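Local structure of arginine decarboxylase, A207R protein (2NVA) at residues A[277-282]-A[316-321]; A[284-289]-A[326-331]; A[290-295]-A[352-357]; A[298-303]-A[345-350]. The protein decarboxylates arginine to agmatine with pyridoxal 5'-phosphate as cofactor, as a viral member of the eukaryotic ornithine decarboxylase-like family. One frame throughout, in Å; residues are numbered along the deposited sequence.

Contact 1. Residues A[277-282]-A[316-321]; sequences LYEYFF and PSVLYG
Five backbone hydrogen bonds tie Y278, Y280 and F282 to P316, V318 and Y320, and their order, with strand directions only 22° apart, shows two parallel strands. Y278 N donates to P316 O, V318 N to Y278 O at 2.8 Å, Y280 N to V318 O, Y320 N to Y280 O at 2.7 Å, and F282 N to Y320 O. The axes of these short strand segments approach to 4.6 Å.

Aromatic contacts dominate the face that carries E279, V318, F281 and Y320. The rings of F281 and Y320 form an offset stack, centroids 4.9 Å apart and planes at 24°. Y320 CB also lies over the F281 ring, 3.7 Å from its centroid, a CH-pi contact. E279 runs beside Y320 in the same direction, and its CB meets the ring edge at CE2.

On the other face, L319 CD2 approaches the edge of the F282 ring, 3.6 Å from CE2, and S317 CB lies at the edge of the Y280 ring.

Water links the polar ends: one molecule joins E279 OE2 to Y320 OH, another Y280 OH to S317 OG. E279 OE1 forms a salt bridge with R272, Y280 OH bonds L339 N, and S317 OG also bonds V315 O.

Strand 277-282 is flanked by antiparallel strand 262-274, and strand 314-320 by antiparallel strand 331-337, while K148 of the second subunit packs on F281.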
# COMPACT_ATOMS: atom_id res chain seq x y z
N LEU A 277 8.11 -1.12 -28.84
CA LEU A 277 7.85 -1.49 -27.45
C LEU A 277 6.34 -1.46 -27.21
O LEU A 277 5.68 -0.47 -27.52
CB LEU A 277 8.56 -0.52 -26.48
CG LEU A 277 8.57 -0.92 -25.00
CD1 LEU A 277 9.34 -2.22 -24.75
CD2 LEU A 277 9.12 0.21 -24.13
N TYR A 278 5.82 -2.54 -26.62
CA TYR A 278 4.38 -2.70 -26.43
C TYR A 278 4.01 -2.47 -24.98
O TYR A 278 4.32 -3.29 -24.12
CB TYR A 278 3.94 -4.10 -26.88
CG TYR A 278 4.09 -4.29 -28.37
CD1 TYR A 278 2.97 -4.38 -29.20
CD2 TYR A 278 5.36 -4.37 -28.96
CE1 TYR A 278 3.11 -4.54 -30.58
CE2 TYR A 278 5.51 -4.54 -30.34
CZ TYR A 278 4.38 -4.62 -31.15
OH TYR A 278 4.51 -4.80 -32.51
N GLU A 279 3.32 -1.36 -24.73
CA GLU A 279 2.98 -0.96 -23.38
C GLU A 279 1.50 -1.21 -23.11
O GLU A 279 0.65 -0.79 -23.89
CB GLU A 279 3.32 0.52 -23.16
CG GLU A 279 4.80 0.86 -23.41
CD GLU A 279 5.07 2.36 -23.56
OE1 GLU A 279 4.18 3.10 -24.01
OE2 GLU A 279 6.21 2.78 -23.25
N TYR A 280 1.20 -1.91 -22.01
CA TYR A 280 -0.17 -2.27 -21.68
C TYR A 280 -0.54 -1.78 -20.30
O TYR A 280 0.30 -1.77 -19.39
CB TYR A 280 -0.36 -3.78 -21.71
CG TYR A 280 0.06 -4.40 -23.02
CD1 TYR A 280 -0.74 -4.27 -24.16
CD2 TYR A 280 1.26 -5.10 -23.13
CE1 TYR A 280 -0.36 -4.84 -25.38
CE2 TYR A 280 1.66 -5.67 -24.34
CZ TYR A 280 0.84 -5.54 -25.46
OH TYR A 280 1.24 -6.12 -26.64
N PHE A 281 -1.81 -1.39 -20.14
CA PHE A 281 -2.33 -0.98 -18.85
C PHE A 281 -3.42 -1.96 -18.47
O PHE A 281 -4.26 -2.29 -19.29
CB PHE A 281 -2.87 0.44 -18.92
CG PHE A 281 -1.80 1.47 -19.02
CD1 PHE A 281 -1.47 2.24 -17.92
CD2 PHE A 281 -1.07 1.61 -20.19
CE1 PHE A 281 -0.44 3.21 -18.01
CE2 PHE A 281 -0.03 2.55 -20.29
CZ PHE A 281 0.28 3.34 -19.20
N PHE A 282 -3.37 -2.42 -17.22
CA PHE A 282 -4.30 -3.43 -16.69
C PHE A 282 -5.25 -2.85 -15.67
O PHE A 282 -4.95 -1.82 -15.08
CB PHE A 282 -3.51 -4.58 -16.05
CG PHE A 282 -2.73 -5.38 -17.06
CD1 PHE A 282 -3.28 -6.55 -17.63
CD2 PHE A 282 -1.46 -4.95 -17.49
CE1 PHE A 282 -2.57 -7.28 -18.57
CE2 PHE A 282 -0.75 -5.68 -18.44
CZ PHE A 282 -1.31 -6.85 -18.98
N PRO A 316 8.52 -7.25 -27.19
CA PRO A 316 8.91 -6.73 -25.87
C PRO A 316 7.78 -5.90 -25.26
O PRO A 316 7.29 -4.97 -25.90
CB PRO A 316 10.15 -5.89 -26.16
CG PRO A 316 10.15 -5.66 -27.66
CD PRO A 316 9.19 -6.57 -28.31
N SER A 317 7.37 -6.27 -24.05
CA SER A 317 6.15 -5.74 -23.43
C SER A 317 6.46 -5.07 -22.10
O SER A 317 7.39 -5.47 -21.39
CB SER A 317 5.14 -6.87 -23.23
OG SER A 317 4.91 -7.55 -24.46
N VAL A 318 5.65 -4.08 -21.75
CA VAL A 318 5.72 -3.44 -20.43
C VAL A 318 4.32 -3.53 -19.83
O VAL A 318 3.35 -3.13 -20.47
CB VAL A 318 6.18 -1.96 -20.51
CG1 VAL A 318 6.47 -1.42 -19.11
CG2 VAL A 318 7.41 -1.83 -21.38
N LEU A 319 4.22 -4.06 -18.60
CA LEU A 319 2.91 -4.21 -17.96
C LEU A 319 2.72 -3.15 -16.87
O LEU A 319 3.35 -3.22 -15.81
CB LEU A 319 2.74 -5.61 -17.38
CG LEU A 319 3.17 -6.77 -18.29
CD1 LEU A 319 2.93 -8.10 -17.59
CD2 LEU A 319 2.46 -6.74 -19.67
N TYR A 320 1.87 -2.17 -17.17
CA TYR A 320 1.60 -1.06 -16.23
C TYR A 320 0.36 -1.27 -15.40
O TYR A 320 -0.62 -1.84 -15.88
CB TYR A 320 1.43 0.24 -17.00
CG TYR A 320 2.71 0.81 -17.54
CD1 TYR A 320 3.69 1.31 -16.67
CD2 TYR A 320 2.94 0.88 -18.91
CE1 TYR A 320 4.87 1.86 -17.15
CE2 TYR A 320 4.13 1.43 -19.41
CZ TYR A 320 5.09 1.91 -18.51
OH TYR A 320 6.27 2.45 -18.95
N GLY A 321 0.39 -0.78 -14.16
CA GLY A 321 -0.80 -0.76 -13.32
C GLY A 321 -1.70 0.41 -13.72
O GLY A 321 -1.25 1.34 -14.40
O HOH W 1 7.75 1.81 -21.17
O HOH W 2 2.69 -8.33 -25.87

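Contact 2. Residues A[284-289]-A[326-331]; sequences ESTYGG and GVDVIN. With PL2 ((4-{[(4-{[amino(imino)methyl]amino}butyl)amino]methyl}-5-hydroxy-6-methylpyridin-3-yl)methyl dihydrogen phosphate), chain J.
T286 and D328 join two loops of the beta domain beside the agmatine end of the active site that lies at the interface with the second subunit. Residues S285 to G288 form a type I beta turn, and D328 is the centre of an inverse gamma turn, so two tight bends meet.

D328 CG stands anti to its backbone N (chi1 173°), and the carboxylate comes up against the start of the beta turn. T286 N donates to D328 OD1 at 2.8 Å; the N-H points almost straight at the oxygen (174°) but arrives from above the carboxylate plane, 49° out of it. T286 OG1 lies 3.1 Å from the same OD1, while S285 CB sits 3.3 Å from D328 OD2, which bonds T323. The methyl I330 CD1 closes on T286 CG2 at 3.7 Å.

Within the first loop, E284 OE2 takes N-H bonds from S285 and G289 on opposite faces of its plane, tying together the two ends of the loop around the turn.

Y287 crosses V327 at about a right angle, and its OH lies 3.4 Å from V327 CG1. Y287 OH accepts a bond from NH2 of the agmatine adduct at 3.1 Å and bonds D325 OD2. The adduct is also bonded by Y353, S179, G216, G254 and R255 of the second subunit, whose F295 ring meets that of Y287.

D325 is bonded to both Y287 OH and the adduct, a pairing consistent with recognition of the guanidinium end. D328, one shell back, helps position the turn that carries Y287 through its bond to T286 N.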
# COMPACT_ATOMS: atom_id res chain seq x y z
N GLU A 284 -5.56 -3.68 -12.81
CA GLU A 284 -4.92 -4.00 -11.54
C GLU A 284 -3.72 -3.08 -11.35
O GLU A 284 -3.37 -2.31 -12.26
CB GLU A 284 -4.45 -5.45 -11.55
CG GLU A 284 -5.39 -6.40 -10.84
CD GLU A 284 -5.54 -6.12 -9.34
OE1 GLU A 284 -6.55 -6.56 -8.77
OE2 GLU A 284 -4.66 -5.45 -8.74
N SER A 285 -3.11 -3.12 -10.17
CA SER A 285 -1.98 -2.23 -9.90
C SER A 285 -1.15 -2.69 -8.71
O SER A 285 -1.58 -3.57 -7.96
CB SER A 285 -2.48 -0.78 -9.69
OG SER A 285 -2.89 -0.56 -8.35
N THR A 286 0.03 -2.07 -8.55
CA THR A 286 0.87 -2.31 -7.37
C THR A 286 0.20 -1.79 -6.08
O THR A 286 0.57 -2.19 -4.99
CB THR A 286 2.25 -1.66 -7.51
OG1 THR A 286 2.11 -0.25 -7.71
CG2 THR A 286 3.01 -2.27 -8.67
N TYR A 287 -0.79 -0.91 -6.25
CA TYR A 287 -1.63 -0.43 -5.14
C TYR A 287 -2.87 -1.30 -4.94
O TYR A 287 -3.66 -1.09 -3.99
CB TYR A 287 -2.03 1.02 -5.39
CG TYR A 287 -0.87 1.98 -5.35
CD1 TYR A 287 -0.31 2.37 -4.14
CD2 TYR A 287 -0.32 2.49 -6.52
CE1 TYR A 287 0.76 3.27 -4.09
CE2 TYR A 287 0.76 3.39 -6.49
CZ TYR A 287 1.28 3.78 -5.27
OH TYR A 287 2.33 4.67 -5.22
N GLY A 288 -3.06 -2.25 -5.83
CA GLY A 288 -4.16 -3.21 -5.71
C GLY A 288 -3.59 -4.54 -5.26
O GLY A 288 -3.16 -4.68 -4.12
N GLY A 289 -3.57 -5.50 -6.17
CA GLY A 289 -3.11 -6.86 -5.86
C GLY A 289 -1.62 -7.11 -6.05
O GLY A 289 -1.13 -8.20 -5.71
N GLY A 326 3.99 6.66 -11.44
CA GLY A 326 5.04 6.03 -12.24
C GLY A 326 5.70 4.82 -11.58
O GLY A 326 6.35 4.01 -12.26
N VAL A 327 5.54 4.69 -10.27
CA VAL A 327 6.07 3.52 -9.52
C VAL A 327 5.24 2.26 -9.78
O VAL A 327 5.71 1.12 -9.60
CB VAL A 327 6.16 3.82 -8.00
CG1 VAL A 327 4.83 3.55 -7.31
CG2 VAL A 327 7.27 2.98 -7.35
N ASP A 328 4.01 2.48 -10.24
CA ASP A 328 3.03 1.41 -10.42
C ASP A 328 3.25 0.72 -11.77
O ASP A 328 2.53 0.97 -12.75
CB ASP A 328 1.63 2.01 -10.28
CG ASP A 328 0.53 1.04 -10.61
OD1 ASP A 328 0.74 -0.19 -10.54
OD2 ASP A 328 -0.55 1.54 -10.99
N VAL A 329 4.25 -0.14 -11.80
CA VAL A 329 4.59 -0.92 -12.97
C VAL A 329 4.60 -2.37 -12.51
O VAL A 329 5.37 -2.74 -11.61
CB VAL A 329 6.00 -0.53 -13.52
CG1 VAL A 329 6.29 -1.24 -14.83
CG2 VAL A 329 6.11 0.99 -13.69
N ILE A 330 3.76 -3.19 -13.13
CA ILE A 330 3.64 -4.61 -12.76
C ILE A 330 4.87 -5.40 -13.22
O ILE A 330 5.42 -6.21 -12.47
CB ILE A 330 2.33 -5.26 -13.32
CG1 ILE A 330 1.06 -4.53 -12.80
CG2 ILE A 330 2.28 -6.77 -13.03
CD1 ILE A 330 1.21 -4.09 -11.35
N ASN A 331 5.30 -5.15 -14.45
CA ASN A 331 6.49 -5.79 -15.01
C ASN A 331 7.15 -4.86 -16.04
O ASN A 331 6.53 -4.52 -17.04
CB ASN A 331 6.14 -7.15 -15.64
CG ASN A 331 7.37 -8.00 -15.94
OD1 ASN A 331 8.42 -7.49 -16.35
ND2 ASN A 331 7.23 -9.31 -15.77
N1 PL2 J . -3.04 15.27 -12.06
C2 PL2 J . -2.63 14.06 -12.46
C2A PL2 J . -3.04 13.57 -13.86
C3 PL2 J . -1.80 13.29 -11.63
O3 PL2 J . -1.37 12.08 -12.07
C4 PL2 J . -1.43 13.78 -10.35
C4A PL2 J . -0.54 13.01 -9.35
C5 PL2 J . -1.92 15.06 -9.99
C6 PL2 J . -2.72 15.78 -10.87
P PL2 J . 0.13 16.61 -7.01
N PL2 J . 0.33 12.03 -9.99
CA PL2 J . 0.31 10.76 -9.21
CG PL2 J . 1.34 9.68 -7.16
OP2 PL2 J . 1.66 16.46 -6.68
OP3 PL2 J . -0.65 15.99 -5.73
OP1 PL2 J . -0.27 18.02 -7.19
OP4 PL2 J . -0.21 15.66 -8.28
C5M PL2 J . -1.56 15.67 -8.63
CB PL2 J . 0.72 10.97 -7.73
CD PL2 J . 1.88 9.91 -5.74
NE PL2 J . 2.06 8.58 -5.12
CZ PL2 J . 2.26 8.39 -3.82
NH2 PL2 J . 2.39 7.14 -3.35
NH1 PL2 J . 2.32 9.42 -2.98

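Contact 3. Residues A[290-295]-A[352-357]; sequences FSNVIF and AYTNVL. With PL2 ((4-{[(4-{[amino(imino)methyl]amino}butyl)amino]methyl}-5-hydroxy-6-methylpyridin-3-yl)methyl dihydrogen phosphate), chain I.
N292 and A352 make the one direct hydrogen bond between these segments: N292 ND2 donates to A352 O at 2.9 Å, with the acceptor almost in the amide plane. This is the close-packed part. N292 CG lies anti to its carbonyl carbon (chi1 -78°), and from there OD1 comes within 3.6 Å of Y353 CB. Next to it, S291 OG is set against L357, 3.4 Å from CB and 3.5 Å from CD1.

The contact forms one wall of the pocket for the cofactor-agmatine adduct, where helix 292-295 meets the loop after strand 344-347. Y353 OH donates to phosphate oxygen OP3 at 2.6 Å, and carbon CD of the adduct's agmatine chain lies over the centre of the Y353 ring. At the far end NH1 of the guanidinium makes a weak bond to N292 OD1, 3.3 Å long. D325 of the second subunit also bonds the adduct.

The looser part is filled by water. One molecule bridges S291 OG and T354 O; a second accepts from N292 N at 2.8 Å and donates to Y353 O.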
# COMPACT_ATOMS: atom_id res chain seq x y z
N PHE A 290 -0.90 -6.13 -6.58
CA PHE A 290 0.50 -6.33 -6.96
C PHE A 290 1.55 -5.63 -6.09
O PHE A 290 2.63 -5.26 -6.58
CB PHE A 290 0.71 -5.98 -8.45
CG PHE A 290 0.05 -6.97 -9.38
CD1 PHE A 290 0.75 -8.06 -9.89
CD2 PHE A 290 -1.30 -6.83 -9.71
CE1 PHE A 290 0.12 -8.98 -10.73
CE2 PHE A 290 -1.93 -7.74 -10.56
CZ PHE A 290 -1.21 -8.82 -11.05
N SER A 291 1.26 -5.48 -4.80
CA SER A 291 2.22 -4.83 -3.91
C SER A 291 3.53 -5.61 -3.78
O SER A 291 4.56 -5.03 -3.45
CB SER A 291 1.62 -4.56 -2.52
OG SER A 291 1.27 -5.78 -1.90
N ASN A 292 3.48 -6.92 -4.04
CA ASN A 292 4.71 -7.74 -4.01
C ASN A 292 5.79 -7.32 -5.01
O ASN A 292 6.98 -7.63 -4.84
CB ASN A 292 4.38 -9.23 -4.19
CG ASN A 292 3.84 -9.87 -2.92
OD1 ASN A 292 4.11 -9.38 -1.82
ND2 ASN A 292 3.06 -10.94 -3.07
N VAL A 293 5.36 -6.65 -6.08
CA VAL A 293 6.31 -6.08 -7.04
C VAL A 293 7.18 -5.04 -6.32
O VAL A 293 8.38 -4.92 -6.59
CB VAL A 293 5.56 -5.47 -8.25
CG1 VAL A 293 6.52 -4.77 -9.21
CG2 VAL A 293 4.77 -6.56 -8.98
N ILE A 294 6.58 -4.31 -5.40
CA ILE A 294 7.28 -3.28 -4.64
C ILE A 294 8.04 -3.88 -3.45
O ILE A 294 9.23 -3.60 -3.27
CB ILE A 294 6.31 -2.17 -4.13
CG1 ILE A 294 5.50 -1.56 -5.28
CG2 ILE A 294 7.08 -1.10 -3.32
CD1 ILE A 294 6.31 -0.91 -6.40
N PHE A 295 7.35 -4.67 -2.64
CA PHE A 295 7.88 -5.12 -1.35
C PHE A 295 8.66 -6.43 -1.38
O PHE A 295 9.45 -6.70 -0.44
CB PHE A 295 6.77 -5.16 -0.30
CG PHE A 295 6.15 -3.82 -0.03
CD1 PHE A 295 6.82 -2.87 0.75
CD2 PHE A 295 4.92 -3.47 -0.59
CE1 PHE A 295 6.28 -1.61 0.98
CE2 PHE A 295 4.37 -2.22 -0.35
CZ PHE A 295 5.06 -1.28 0.43
N ALA A 352 -0.41 -15.02 -1.82
CA ALA A 352 0.35 -14.63 -0.62
C ALA A 352 0.73 -13.15 -0.64
O ALA A 352 1.47 -12.73 -1.52
CB ALA A 352 1.58 -15.49 -0.50
N TYR A 353 0.20 -12.38 0.33
CA TYR A 353 0.47 -10.95 0.45
C TYR A 353 0.03 -10.23 -0.83
O TYR A 353 0.76 -9.40 -1.37
CB TYR A 353 1.96 -10.68 0.76
CG TYR A 353 2.41 -11.41 2.00
CD1 TYR A 353 1.95 -11.01 3.26
CD2 TYR A 353 3.26 -12.51 1.93
CE1 TYR A 353 2.32 -11.67 4.41
CE2 TYR A 353 3.65 -13.19 3.08
CZ TYR A 353 3.16 -12.76 4.32
OH TYR A 353 3.53 -13.42 5.47
N THR A 354 -1.18 -10.57 -1.29
CA THR A 354 -1.72 -10.00 -2.52
C THR A 354 -3.02 -9.24 -2.20
O THR A 354 -2.99 -8.01 -2.05
CB THR A 354 -1.92 -11.07 -3.61
OG1 THR A 354 -2.75 -12.13 -3.10
CG2 THR A 354 -0.58 -11.65 -4.01
N ASN A 355 -4.12 -9.98 -2.06
CA ASN A 355 -5.41 -9.36 -1.74
C ASN A 355 -5.43 -8.60 -0.40
O ASN A 355 -6.14 -7.61 -0.28
CB ASN A 355 -6.57 -10.36 -1.82
CG ASN A 355 -6.27 -11.67 -1.09
OD1 ASN A 355 -5.47 -12.49 -1.57
ND2 ASN A 355 -6.93 -11.88 0.05
N VAL A 356 -4.67 -9.07 0.59
CA VAL A 356 -4.66 -8.41 1.92
C VAL A 356 -4.08 -7.00 1.88
O VAL A 356 -4.29 -6.20 2.80
CB VAL A 356 -3.89 -9.24 2.97
CG1 VAL A 356 -4.66 -10.52 3.32
CG2 VAL A 356 -2.46 -9.56 2.49
N LEU A 357 -3.32 -6.69 0.82
CA LEU A 357 -2.64 -5.41 0.75
C LEU A 357 -3.28 -4.39 -0.21
O LEU A 357 -2.66 -3.39 -0.59
CB LEU A 357 -1.17 -5.61 0.43
CG LEU A 357 -0.37 -6.00 1.67
CD1 LEU A 357 0.74 -6.94 1.32
CD2 LEU A 357 0.17 -4.75 2.34
N1 PL2 I . 4.80 -15.24 11.70
C2 PL2 I . 5.12 -13.97 11.96
C2A PL2 I . 5.23 -13.48 13.42
C3 PL2 I . 5.36 -13.10 10.89
O3 PL2 I . 5.70 -11.82 11.18
C4 PL2 I . 5.28 -13.54 9.55
C4A PL2 I . 5.52 -12.61 8.33
C5 PL2 I . 4.94 -14.90 9.36
C6 PL2 I . 4.71 -15.71 10.45
P PL2 I . 5.66 -16.27 5.77
N PL2 I . 6.44 -11.49 8.63
CA PL2 I . 6.05 -10.27 7.92
CG PL2 I . 5.70 -9.20 5.65
OP2 PL2 I . 6.92 -15.92 4.83
OP3 PL2 I . 4.34 -15.80 4.96
OP1 PL2 I . 5.63 -17.72 6.13
OP4 PL2 I . 5.85 -15.29 7.04
C5M PL2 I . 4.82 -15.49 7.94
CB PL2 I . 6.00 -10.50 6.39
CD PL2 I . 5.69 -9.42 4.12
NE PL2 I . 5.30 -8.13 3.51
CZ PL2 I . 4.89 -7.94 2.25
NH2 PL2 I . 4.55 -6.69 1.85
NH1 PL2 I . 4.84 -8.96 1.39
O HOH W 3 -1.30 -6.29 -2.96
O HOH W 4 1.14 -8.45 -3.99

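Contact 4. Residues A[298-303]-A[345-350]; sequences SVPTPQ and VYFPSW
Q303 N donates to Y346 O at 2.8 Å, nearly straight at 177° and in the carbonyl plane. The return bond, Y346 N to Q303 O at 2.9 Å, completes an antiparallel hydrogen-bonded pair.

Side chains of this pair meet over a ring. Y346 CG sits between its own N and carbonyl carbon (chi1 74°), and Q303 CB rests on one face of the ring, 3.8 Å from the centroid, a CH-pi contact. A water donates to Q303 OE1 and also bonds Y346 OH, joining the polar tips beyond the ring.

Three prolines supply the apolar part. P302 lies alongside F347, its CB over the ring face 3.9 Å from the centroid, and the same CB touches V345 CG2. P300 CB touches both F347 CD1, at 3.7 Å, and W350 CZ3, at 3.8 Å, while P348 CG meets Q303 CG. S298 OG reaches the edge of the indole at CH2, 3.4 Å away.

Strand 344-347 has strand 303-304 as one antiparallel neighbour and strand 262-274 as another. V345 and F347 pack on T266, P302 on L336 of strand 331-337, and P300 on V293 of helix 292-295.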
# COMPACT_ATOMS: atom_id res chain seq x y z
N SER A 298 8.96 -8.84 -6.75
CA SER A 298 8.35 -9.78 -7.67
C SER A 298 8.43 -9.28 -9.11
O SER A 298 8.21 -8.11 -9.37
CB SER A 298 6.89 -10.01 -7.28
OG SER A 298 6.23 -10.80 -8.25
N VAL A 299 8.76 -10.18 -10.03
CA VAL A 299 8.75 -9.87 -11.46
C VAL A 299 7.89 -10.95 -12.12
O VAL A 299 8.40 -11.97 -12.63
CB VAL A 299 10.19 -9.86 -12.04
CG1 VAL A 299 10.16 -9.48 -13.53
CG2 VAL A 299 11.07 -8.86 -11.27
N PRO A 300 6.56 -10.77 -12.06
CA PRO A 300 5.66 -11.85 -12.46
C PRO A 300 5.36 -11.85 -13.96
O PRO A 300 5.24 -10.79 -14.56
CB PRO A 300 4.40 -11.56 -11.66
CG PRO A 300 4.38 -10.04 -11.50
CD PRO A 300 5.83 -9.57 -11.60
N THR A 301 5.25 -13.04 -14.54
CA THR A 301 4.86 -13.20 -15.95
C THR A 301 3.42 -13.74 -16.01
O THR A 301 3.11 -14.76 -15.37
CB THR A 301 5.82 -14.16 -16.69
OG1 THR A 301 7.17 -13.67 -16.61
CG2 THR A 301 5.43 -14.33 -18.17
N PRO A 302 2.54 -13.07 -16.78
CA PRO A 302 1.16 -13.55 -16.92
C PRO A 302 1.02 -14.70 -17.91
O PRO A 302 1.88 -14.90 -18.78
CB PRO A 302 0.44 -12.32 -17.45
CG PRO A 302 1.46 -11.63 -18.29
CD PRO A 302 2.76 -11.82 -17.54
N GLN A 303 -0.08 -15.43 -17.76
CA GLN A 303 -0.52 -16.44 -18.72
C GLN A 303 -1.65 -15.84 -19.56
O GLN A 303 -2.62 -15.33 -19.01
CB GLN A 303 -1.06 -17.66 -17.96
CG GLN A 303 0.01 -18.37 -17.14
CD GLN A 303 0.91 -19.20 -18.03
OE1 GLN A 303 0.43 -19.99 -18.84
NE2 GLN A 303 2.22 -19.05 -17.86
N VAL A 345 -5.59 -11.91 -18.91
CA VAL A 345 -4.46 -12.75 -18.54
C VAL A 345 -4.66 -13.17 -17.09
O VAL A 345 -5.49 -12.58 -16.39
CB VAL A 345 -3.09 -12.02 -18.69
CG1 VAL A 345 -2.92 -11.48 -20.13
CG2 VAL A 345 -2.95 -10.87 -17.69
N TYR A 346 -3.92 -14.18 -16.64
CA TYR A 346 -3.87 -14.41 -15.20
C TYR A 346 -2.45 -14.61 -14.71
O TYR A 346 -1.58 -15.06 -15.45
CB TYR A 346 -4.80 -15.55 -14.78
CG TYR A 346 -4.31 -16.94 -15.13
CD1 TYR A 346 -3.48 -17.66 -14.25
CD2 TYR A 346 -4.70 -17.55 -16.32
CE1 TYR A 346 -3.03 -18.92 -14.57
CE2 TYR A 346 -4.25 -18.83 -16.64
CZ TYR A 346 -3.41 -19.50 -15.76
OH TYR A 346 -2.98 -20.76 -16.09
N PHE A 347 -2.24 -14.28 -13.44
CA PHE A 347 -0.95 -14.47 -12.78
C PHE A 347 -1.06 -15.65 -11.83
O PHE A 347 -1.87 -15.61 -10.88
CB PHE A 347 -0.56 -13.19 -12.03
CG PHE A 347 -0.20 -12.05 -12.93
CD1 PHE A 347 1.12 -11.82 -13.28
CD2 PHE A 347 -1.20 -11.22 -13.47
CE1 PHE A 347 1.47 -10.77 -14.13
CE2 PHE A 347 -0.86 -10.16 -14.32
CZ PHE A 347 0.49 -9.94 -14.66
N PRO A 348 -0.27 -16.70 -12.09
CA PRO A 348 -0.31 -17.90 -11.25
C PRO A 348 0.20 -17.63 -9.84
O PRO A 348 0.98 -16.70 -9.65
CB PRO A 348 0.64 -18.88 -11.97
CG PRO A 348 0.82 -18.33 -13.36
CD PRO A 348 0.68 -16.83 -13.22
N SER A 349 -0.22 -18.45 -8.87
CA SER A 349 0.33 -18.44 -7.51
C SER A 349 0.31 -17.05 -6.90
O SER A 349 1.33 -16.52 -6.45
CB SER A 349 1.74 -19.06 -7.49
OG SER A 349 1.70 -20.41 -7.98
N TRP A 350 -0.88 -16.46 -6.90
CA TRP A 350 -1.03 -15.06 -6.49
C TRP A 350 -1.88 -14.94 -5.22
O TRP A 350 -2.76 -14.07 -5.13
CB TRP A 350 -1.59 -14.20 -7.64
CG TRP A 350 -0.99 -12.83 -7.59
CD1 TRP A 350 -1.61 -11.66 -7.22
CD2 TRP A 350 0.36 -12.49 -7.87
NE1 TRP A 350 -0.71 -10.61 -7.27
CE2 TRP A 350 0.51 -11.10 -7.67
CE3 TRP A 350 1.49 -13.25 -8.27
CZ2 TRP A 350 1.74 -10.44 -7.84
CZ3 TRP A 350 2.71 -12.59 -8.46
CH2 TRP A 350 2.82 -11.19 -8.24
O HOH W 5 -2.12 -20.99 -18.89

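How the contacts relate
Contacts 1, 2 and 4 lie in the beta domain and its loops; contact 3 also reaches the barrel and cofactor. Along the chain first segments come in order 1, 2, 3, 4, and second segments run 1, 2, 4, 3, so contact 4 is nested within the loop closed by contact 3 and the other pairs cross. Centres of contacts 1 and 2 are 11 Å apart, those of 2 and 3 10 Å, those of 1 and 3 19 Å. Contacts 1 and 4 share the mixed sheet. F290 packs against I330 of contact 2 and W350 of contact 4. Contacts 2 and 3 line two different active sites, one for each adduct at the dimer interface.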